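Local structure of agmatine ureohydrolase (Thermoplasma volcanium GSS1, 3PZL) at residues Gly129-Leu134 against Leu168-Glu173; Tyr237-Gly242 against Gly280-Leu285. The protein probably hydrolyses agmatine to putrescine and urea as a manganese-dependent agmatinase of the arginase family, binding two manganese ions per subunit. All coordinates share one frame; numbering follows the deposited sequence.

Interaction 1 of 2, residues Gly129-Leu134 against Leu168-Glu173; sequences GAVRAL and LDLLGE
V131 opens the contact with its CG1 methyl, which meets the end of L171. Its CB points at helix 163-171, and chi1 of -171° sets CG1 anti to the backbone N. CG1 then lies 3.6 Å from L171 CD1 and 4.0 Å from L171 CG, the two side chains crossing at about a right angle. The same V131 CG1 also reaches L170 CD1, more loosely, at 4.4 Å.

R132 follows, and the backbones come nearest here: its CA is 6.7 Å from the CA of L170. Its CB points away from the second helix, but chi1 of -73° places CG beside the backbone N, where it is touched by both branches of L170: R132 CG lies 3.7 Å from L170 CD1 and 4.1 Å from L170 CD2. From CG to NE the arginine chain is extended, and its polar end belongs to helix 96-112, where NH1 forms a salt bridge with D101 and a long, weak ion pair with E104.

L134, past the helical residues, adds a marginal contact: its CD1 is 4.5 Å from L171 CD1, a loose approach, while its side chain also touches Y225 of strand 223-229. Helix 163-171 ends with L171, and G172 turns the chain out of it with a phi of 85°.

Helices 126-132 and 163-171 precede the neighbouring parallel strands 138-143 and 176-180, so the contact joins adjacent helices of the arginase-type alpha/beta fold. No hydrogen bond or salt bridge crosses it; the 210 Å² buried involves V131, R132, L134, L170 and L171, and the closest atoms are all carbon. The chemistry thus implies association of two helix ends through shape and hydrophobic effect, near the protein surface, while the guanidinium of R132 is engaged by D101.

Interaction 2 of 2, residues Tyr237-Gly242 against Gly280-Leu285; sequences YAPAVG and GNTSML
T282 meets A238, P239 and A240 with both branches of its side chain. At chi1 -56°, OG1 is anti to the carbonyl carbon and faces the turn, while CG2 is anti to the backbone N and rests 4.0 Å from A238 CB. A240 N donates to T282 OG1 over 3.1 Å, a bent bond with an N-H...O angle of 139°. D278 OD2 is a second hydrogen-bond partner of that hydroxyl, so two polar partners probably help hold its rotation. The type I turn from A238 to V241 brings A240 N to it. P239 CD comes within 3.1 Å of T282 OG1, the proline ring and the threonine side chain running antiparallel past one another. One helical turn on, L285 CG is anti to the backbone N (chi1 172°), and L285 CD2 lies 3.6 Å from Y237 O.

G280, the N-cap residue, accepts at O from S283 OG and M284 N. N281 ND2 bonds to P239 O of a second subunit, and P239 O to N281 ND2 of a third. A type I turn thus packs on the first turn of helix 281-303, where subunits meet, in the arginase-fold loop following manganese ligands D229 and D231.

In the fold
Along the chain the two contacts are in series: interaction 1 is complete before interaction 2 begins, so they neither nest nor cross. Interaction 1 closes a loop of 33 residues containing strand 138-143 and the manganese ligands D144, H146 and D148, and pairs helix 126-132 with helix 163-171. Strand 223-229, with D229 and D231 at and beyond its end, then leads to interaction 2. That contact closes a 37-residue loop around helix 251-261 and strand 265-271, tying the loop after strand 223-229 to helix 281-303. The centres of interaction 1 and interaction 2 are about 28 Å apart, on opposite sides of the chain's centre, within one arginase-type fold built on a parallel sheet.

Interaction 1 of 2, residues Gly129-Leu134 against Leu168-Glu173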
# COMPACT_ATOMS: atom_id res chain seq x y z
N GLY B 129 32.56 -1.26 11.65
CA GLY B 129 33.62 -0.61 10.92
C GLY B 129 34.06 0.61 11.67
O GLY B 129 35.18 0.68 12.15
N ALA B 130 33.14 1.55 11.81
CA ALA B 130 33.40 2.80 12.49
C ALA B 130 34.04 2.59 13.88
O ALA B 130 34.93 3.35 14.27
CB ALA B 130 32.13 3.62 12.56
N VAL B 131 33.63 1.55 14.61
CA VAL B 131 34.17 1.30 15.96
C VAL B 131 35.65 0.90 15.95
O VAL B 131 36.35 1.13 16.92
CB VAL B 131 33.37 0.23 16.72
CG1 VAL B 131 33.84 0.16 18.18
CG2 VAL B 131 31.88 0.53 16.67
N ARG B 132 36.13 0.30 14.86
CA ARG B 132 37.54 -0.08 14.73
C ARG B 132 38.39 1.17 14.66
O ARG B 132 39.58 1.13 14.97
CB ARG B 132 37.80 -0.91 13.47
CG ARG B 132 37.31 -2.35 13.48
CD ARG B 132 37.47 -2.97 12.10
NE ARG B 132 36.92 -4.32 11.99
CZ ARG B 132 36.91 -5.04 10.88
NH1 ARG B 132 37.44 -4.57 9.75
NH2 ARG B 132 36.37 -6.25 10.89
N ALA B 133 37.80 2.28 14.23
CA ALA B 133 38.55 3.49 14.01
C ALA B 133 38.72 4.39 15.26
O ALA B 133 39.52 5.34 15.27
CB ALA B 133 37.97 4.24 12.85
N LEU B 134 37.99 4.04 16.32
CA LEU B 134 37.94 4.86 17.54
C LEU B 134 39.23 4.93 18.35
O LEU B 134 39.85 3.91 18.65
CB LEU B 134 36.80 4.39 18.45
CG LEU B 134 35.39 4.39 17.85
CD1 LEU B 134 34.40 4.00 18.91
CD2 LEU B 134 35.00 5.76 17.23
N LEU B 168 32.44 -4.77 21.99
CA LEU B 168 33.13 -5.12 23.22
C LEU B 168 34.51 -5.74 22.93
O LEU B 168 35.49 -5.41 23.61
CB LEU B 168 32.26 -6.07 24.07
CG LEU B 168 32.68 -6.38 25.51
CD1 LEU B 168 32.99 -5.10 26.26
CD2 LEU B 168 31.60 -7.15 26.23
N ASP B 169 34.58 -6.61 21.93
CA ASP B 169 35.85 -7.22 21.54
C ASP B 169 36.87 -6.14 21.22
O ASP B 169 38.06 -6.31 21.49
CB ASP B 169 35.69 -8.14 20.31
CG ASP B 169 35.02 -9.49 20.64
OD1 ASP B 169 34.78 -9.82 21.83
OD2 ASP B 169 34.74 -10.23 19.68
N LEU B 170 36.40 -5.02 20.67
CA LEU B 170 37.29 -3.93 20.25
C LEU B 170 37.63 -2.95 21.36
O LEU B 170 38.77 -2.49 21.45
CB LEU B 170 36.73 -3.19 19.04
CG LEU B 170 36.87 -3.94 17.72
CD1 LEU B 170 35.82 -3.53 16.70
CD2 LEU B 170 38.27 -3.77 17.17
N LEU B 171 36.66 -2.65 22.22
CA LEU B 171 36.83 -1.57 23.20
C LEU B 171 37.13 -2.06 24.59
O LEU B 171 37.88 -1.43 25.32
CB LEU B 171 35.61 -0.67 23.22
CG LEU B 171 35.35 -0.06 21.85
CD1 LEU B 171 33.99 0.59 21.79
CD2 LEU B 171 36.49 0.89 21.42
N GLY B 172 36.53 -3.18 24.96
CA GLY B 172 36.65 -3.69 26.31
C GLY B 172 35.62 -3.06 27.22
O GLY B 172 34.73 -2.34 26.77
N GLU B 173 35.77 -3.31 28.51
CA GLU B 173 34.79 -2.93 29.53
C GLU B 173 34.67 -1.42 29.72
O GLU B 173 35.62 -0.69 29.47
CB GLU B 173 35.15 -3.60 30.85
CG GLU B 173 34.10 -3.41 31.95
CD GLU B 173 34.14 -4.47 33.04
OE1 GLU B 173 35.20 -5.13 33.22
OE2 GLU B 173 33.10 -4.65 33.72

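Interaction 2 of 2, residues Tyr237-Gly242 against Gly280-Leu285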
# COMPACT_ATOMS: atom_id res chain seq x y z
N TYR B 237 6.55 5.93 16.22
CA TYR B 237 7.31 7.07 15.69
C TYR B 237 8.20 6.65 14.56
O TYR B 237 8.47 7.44 13.68
CB TYR B 237 8.15 7.73 16.76
CG TYR B 237 7.40 8.19 17.98
CD1 TYR B 237 6.66 9.37 17.96
CD2 TYR B 237 7.45 7.46 19.16
CE1 TYR B 237 6.00 9.80 19.09
CE2 TYR B 237 6.79 7.89 20.30
CZ TYR B 237 6.07 9.05 20.27
OH TYR B 237 5.43 9.49 21.42
N ALA B 238 8.63 5.40 14.56
CA ALA B 238 9.44 4.83 13.48
C ALA B 238 8.81 3.51 13.00
O ALA B 238 9.33 2.44 13.30
CB ALA B 238 10.87 4.59 13.97
N PRO B 239 7.67 3.56 12.31
CA PRO B 239 6.93 2.36 11.87
C PRO B 239 7.70 1.42 10.95
O PRO B 239 7.35 0.25 10.82
CB PRO B 239 5.77 2.95 11.05
CG PRO B 239 5.62 4.35 11.52
CD PRO B 239 6.97 4.81 11.95
N ALA B 240 8.73 1.93 10.28
CA ALA B 240 9.33 1.20 9.18
C ALA B 240 10.70 0.61 9.55
O ALA B 240 11.51 0.32 8.69
CB ALA B 240 9.47 2.11 8.03
N VAL B 241 10.96 0.42 10.82
CA VAL B 241 12.19 -0.26 11.21
C VAL B 241 12.17 -1.76 10.82
O VAL B 241 11.10 -2.38 10.71
CB VAL B 241 12.45 -0.07 12.71
CG1 VAL B 241 12.74 1.38 12.99
CG2 VAL B 241 11.25 -0.54 13.51
N GLY B 242 13.36 -2.33 10.64
CA GLY B 242 13.52 -3.71 10.14
C GLY B 242 13.04 -4.78 11.11
O GLY B 242 12.58 -5.83 10.68
N GLY B 280 6.91 7.32 4.35
CA GLY B 280 7.97 8.33 4.44
C GLY B 280 8.20 8.88 5.83
O GLY B 280 9.23 9.53 6.07
N ASN B 281 7.29 8.60 6.77
CA ASN B 281 7.41 9.23 8.07
C ASN B 281 8.66 8.80 8.82
O ASN B 281 9.22 9.58 9.60
CB ASN B 281 6.13 9.09 8.92
CG ASN B 281 4.96 9.96 8.37
OD1 ASN B 281 5.12 10.75 7.42
ND2 ASN B 281 3.78 9.80 8.95
N THR B 282 9.12 7.59 8.56
CA THR B 282 10.30 7.07 9.28
C THR B 282 11.60 7.72 8.76
O THR B 282 12.45 8.16 9.52
CB THR B 282 10.37 5.54 9.21
OG1 THR B 282 9.16 4.97 9.72
CG2 THR B 282 11.53 5.02 10.01
N SER B 283 11.72 7.85 7.44
CA SER B 283 12.87 8.53 6.88
C SER B 283 12.83 10.03 7.16
O SER B 283 13.84 10.71 7.08
CB SER B 283 13.00 8.25 5.39
OG SER B 283 11.81 8.62 4.75
N MSE B 284 11.66 10.54 7.50
CA MSE B 284 11.52 11.93 7.84
C MSE B 284 12.05 12.15 9.26
O MSE B 284 12.71 13.15 9.55
CB MSE B 284 10.08 12.35 7.76
CG MSE B 284 9.89 13.85 7.86
SE MSE B 284 10.72 14.77 6.31
CE MSE B 284 10.08 16.56 6.69
N LEU B 285 11.74 11.24 10.16
CA LEU B 285 12.33 11.31 11.49
C LEU B 285 13.84 11.11 11.35
O LEU B 285 14.63 11.83 11.98
CB LEU B 285 11.73 10.25 12.40
CG LEU B 285 12.38 10.09 13.77
CD1 LEU B 285 12.34 11.36 14.54
CD2 LEU B 285 11.62 9.07 14.49